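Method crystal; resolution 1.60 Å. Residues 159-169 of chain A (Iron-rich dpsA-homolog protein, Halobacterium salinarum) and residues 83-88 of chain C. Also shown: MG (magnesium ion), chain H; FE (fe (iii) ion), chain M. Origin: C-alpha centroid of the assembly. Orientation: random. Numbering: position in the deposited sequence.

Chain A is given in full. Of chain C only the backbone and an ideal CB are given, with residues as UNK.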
# COMPACT_ATOMS: atom_id res chain seq x y z
N LEU A 159 -24.02 12.17 -6.31
CA LEU A 159 -25.01 12.00 -7.40
C LEU A 159 -24.98 13.22 -8.31
O LEU A 159 -25.05 13.07 -9.54
CB LEU A 159 -26.39 11.75 -6.81
CG LEU A 159 -26.64 10.37 -6.20
CD1 LEU A 159 -25.48 9.76 -5.51
CD2 LEU A 159 -27.87 10.45 -5.27
N GLU A 160 -24.83 14.41 -7.74
CA GLU A 160 -24.73 15.64 -8.56
C GLU A 160 -23.48 15.61 -9.42
O GLU A 160 -23.51 16.04 -10.58
CB GLU A 160 -24.83 16.93 -7.75
CG GLU A 160 -26.22 17.15 -7.11
CD GLU A 160 -26.46 18.60 -6.70
OE1 GLU A 160 -25.69 19.48 -7.14
OE2 GLU A 160 -27.41 18.84 -5.93
N ASP A 161 -22.38 15.11 -8.88
CA ASP A 161 -21.18 15.07 -9.69
C ASP A 161 -21.39 14.17 -10.89
O ASP A 161 -21.02 14.51 -12.03
CB ASP A 161 -20.01 14.56 -8.87
CG ASP A 161 -18.67 14.85 -9.53
OD1 ASP A 161 -17.84 13.93 -9.63
OD2 ASP A 161 -18.41 15.96 -10.04
N ASP A 162 -21.97 13.00 -10.68
CA ASP A 162 -22.21 12.11 -11.83
C ASP A 162 -23.23 12.64 -12.83
O ASP A 162 -23.05 12.51 -14.02
CB ASP A 162 -22.66 10.74 -11.35
CG ASP A 162 -21.56 9.99 -10.66
OD1 ASP A 162 -20.39 10.35 -10.97
OD2 ASP A 162 -21.74 9.05 -9.88
N ALA A 163 -24.29 13.29 -12.34
CA ALA A 163 -25.26 13.93 -13.23
C ALA A 163 -24.60 14.99 -14.10
O ALA A 163 -24.85 15.10 -15.30
CB ALA A 163 -26.38 14.54 -12.44
N HIS A 164 -23.74 15.77 -13.48
CA HIS A 164 -22.98 16.81 -14.17
C HIS A 164 -22.06 16.20 -15.25
O HIS A 164 -21.96 16.78 -16.34
CB HIS A 164 -22.18 17.64 -13.16
CG HIS A 164 -21.14 18.48 -13.78
ND1 HIS A 164 -19.80 18.16 -13.71
CD2 HIS A 164 -21.23 19.60 -14.53
CE1 HIS A 164 -19.11 19.08 -14.38
NE2 HIS A 164 -19.95 19.95 -14.89
N HIS A 165 -21.41 15.07 -14.98
CA HIS A 165 -20.56 14.43 -15.96
C HIS A 165 -21.39 14.04 -17.17
O HIS A 165 -20.98 14.23 -18.31
CB HIS A 165 -19.91 13.17 -15.39
CG HIS A 165 -18.70 13.44 -14.58
ND1 HIS A 165 -17.47 12.90 -14.89
CD2 HIS A 165 -18.54 14.13 -13.43
CE1 HIS A 165 -16.60 13.28 -13.97
NE2 HIS A 165 -17.22 14.02 -13.07
N ILE A 166 -22.57 13.50 -16.93
CA ILE A 166 -23.44 13.13 -18.07
C ILE A 166 -23.83 14.34 -18.88
O ILE A 166 -23.78 14.29 -20.14
CB ILE A 166 -24.68 12.31 -17.59
CG1 ILE A 166 -24.25 10.95 -17.06
CG2 ILE A 166 -25.77 12.20 -18.70
CD1 ILE A 166 -25.31 10.21 -16.29
N GLU A 167 -24.18 15.43 -18.21
CA GLU A 167 -24.46 16.68 -18.89
C GLU A 167 -23.30 17.09 -19.80
O GLU A 167 -23.51 17.44 -20.95
CB GLU A 167 -24.78 17.81 -17.88
CG GLU A 167 -25.24 19.09 -18.55
CD GLU A 167 -26.10 19.99 -17.66
OE1 GLU A 167 -25.53 20.57 -16.73
OE2 GLU A 167 -27.31 20.15 -17.94
N HIS A 168 -22.06 17.03 -19.29
CA HIS A 168 -20.89 17.26 -20.12
C HIS A 168 -20.66 16.34 -21.29
O HIS A 168 -20.30 16.82 -22.35
CB HIS A 168 -19.65 17.40 -19.31
CG HIS A 168 -19.51 18.76 -18.70
ND1 HIS A 168 -18.29 19.29 -18.32
CD2 HIS A 168 -20.44 19.73 -18.47
CE1 HIS A 168 -18.49 20.52 -17.85
NE2 HIS A 168 -19.78 20.80 -17.93
N TYR A 169 -20.92 15.04 -21.11
CA TYR A 169 -20.73 14.10 -22.22
C TYR A 169 -21.66 14.43 -23.40
O TYR A 169 -21.29 14.18 -24.54
CB TYR A 169 -21.07 12.71 -21.79
CG TYR A 169 -19.93 11.93 -21.15
CD1 TYR A 169 -18.74 11.73 -21.83
CD2 TYR A 169 -20.06 11.44 -19.86
CE1 TYR A 169 -17.72 10.97 -21.25
CE2 TYR A 169 -19.03 10.73 -19.28
CZ TYR A 169 -17.88 10.50 -19.98
OH TYR A 169 -16.88 9.73 -19.40
N UNK C 83 -15.25 24.22 -9.94
CA UNK C 83 -16.00 23.19 -10.60
C UNK C 83 -17.46 23.36 -10.31
O UNK C 83 -18.26 23.07 -11.16
CB UNK C 83 -15.52 21.80 -10.17
N UNK C 84 -17.80 23.86 -9.12
CA UNK C 84 -19.19 24.10 -8.77
C UNK C 84 -19.74 25.26 -9.60
O UNK C 84 -20.84 25.19 -10.10
CB UNK C 84 -19.33 24.39 -7.27
N UNK C 85 -18.96 26.32 -9.73
CA UNK C 85 -19.34 27.44 -10.61
C UNK C 85 -19.67 26.91 -11.99
O UNK C 85 -20.73 27.21 -12.59
CB UNK C 85 -18.22 28.48 -10.70
N UNK C 86 -18.80 26.06 -12.53
CA UNK C 86 -19.01 25.55 -13.85
C UNK C 86 -20.21 24.61 -13.95
O UNK C 86 -20.96 24.66 -14.94
CB UNK C 86 -17.74 24.83 -14.32
N UNK C 87 -20.45 23.82 -12.91
CA UNK C 87 -21.55 22.88 -12.87
C UNK C 87 -22.89 23.62 -12.86
O UNK C 87 -23.88 23.08 -13.38
CB UNK C 87 -21.43 21.97 -11.65
N UNK C 88 -22.88 24.80 -12.25
CA UNK C 88 -24.08 25.61 -12.13
C UNK C 88 -24.29 26.50 -13.36
O UNK C 88 -25.15 27.37 -13.34
CB UNK C 88 -24.00 26.47 -10.87
MG MG H . -20.92 23.01 -18.52
FE FE M . -10.43 19.59 -10.61

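Position 83 lies in a helix. Its CA-to-CB bond points sideways, and chain A has nothing within 5.5 Å of the ideal CB. The FE ion lies beyond, on the side to which the CB points, so a long side chain with a metal-binding end would suit. The residue is E83(C). Its chi2 and chi3 are near 180°, and OE1 of E83(C) binds FE at 2.0 Å. Two waters and atoms elsewhere in the structure complete the site.

Position 84 is helical, and its CA-to-CB bond points away from chain A. The carboxylate of E160(A) is the nearest charge, so a long basic residue, lysine or arginine, could bend back to it. The deposited residue is R84(C). A chi2 near 60° (p) helps turn the chain, and its end comes nearer. NH1 and NH2 of R84(C) both donate to OE1 of E160(A), at 2.8 and 2.7 Å, in a salt bridge. The oxygen sits at the edge of the guanidinium, near its plane, where the N-H groups point.

Position 85 is out of reach of chain A, so many residues would suit it. It is V85(C), with chi1 t.

Position 86 points toward chain A. Its ideal CB is 5.4 Å from NE2 of H164(A), and MG, beside H168(A), lies 5.6 Å from the same CB, well off the line of the CA-to-CB bond. A side chain of medium length with a polar, metal-binding end would fit: glutamine, glutamate or histidine. It is Q86(C). OE1 of Q86(C) binds MG at 2.3 Å, and NE2 of H168(A) binds the same ion at 2.6 Å, so the ion links the two chains. The amide NE2 of Q86(C) donates a weak hydrogen bond to NE2 of H164(A), at 3.1 Å and 130°. The backbone contributes too: water 1, itself an MG ligand, donates to O of Q86(C) at 2.9 Å.

Position 87 has the CA nearest to that of H164(A), 6.4 Å away. The CA-to-CB bond points sideways, but the ideal CB is already 3.7 Å from CD2 of H164(A). A small residue suits this close approach: alanine, perhaps serine or glycine. It is A87(C). Its CB lies over one face of the imidazole, 4.1 Å from the ring centroid of H164(A), in a CH-pi contact.

Position 88 is the first to leave helical angles, at -87/10. Its CA-to-CB bond points away, and chain A offers no partner near the CB. Many residues would do. It is L88(C), which makes no contact with this stretch of chain A.

Chain C (83-88) ERVQAL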
# COMPACT_ATOMS: atom_id res chain seq x y z
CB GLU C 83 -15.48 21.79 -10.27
CG GLU C 83 -14.10 21.62 -10.92
CD GLU C 83 -13.41 20.28 -10.70
OE1 GLU C 83 -12.25 20.14 -11.13
OE2 GLU C 83 -13.99 19.39 -10.11
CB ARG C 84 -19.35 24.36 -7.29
CG ARG C 84 -20.78 24.25 -6.81
CD ARG C 84 -21.43 22.90 -7.08
NE ARG C 84 -22.81 22.86 -6.57
CZ ARG C 84 -23.68 21.90 -6.87
NH1 ARG C 84 -23.30 20.89 -7.64
NH2 ARG C 84 -24.93 21.95 -6.41
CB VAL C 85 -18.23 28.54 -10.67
CG1 VAL C 85 -18.54 29.51 -11.80
CG2 VAL C 85 -18.20 29.33 -9.34
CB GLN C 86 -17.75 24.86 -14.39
CG GLN C 86 -17.65 24.81 -15.85
CD GLN C 86 -18.46 23.72 -16.44
OE1 GLN C 86 -18.95 23.84 -17.58
NE2 GLN C 86 -18.66 22.67 -15.67
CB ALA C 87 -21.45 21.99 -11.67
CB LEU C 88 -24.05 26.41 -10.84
CG LEU C 88 -24.09 25.67 -9.51
CD1 LEU C 88 -23.88 26.65 -8.36
CD2 LEU C 88 -25.41 24.92 -9.32
O HOH W 1 -21.78 22.64 -16.86
O HOH W 2 -22.66 22.25 -19.46
O HOH W 3 -21.60 24.82 -18.84
O HOH W 4 -10.76 17.66 -10.41
O HOH W 5 -8.38 19.19 -10.05
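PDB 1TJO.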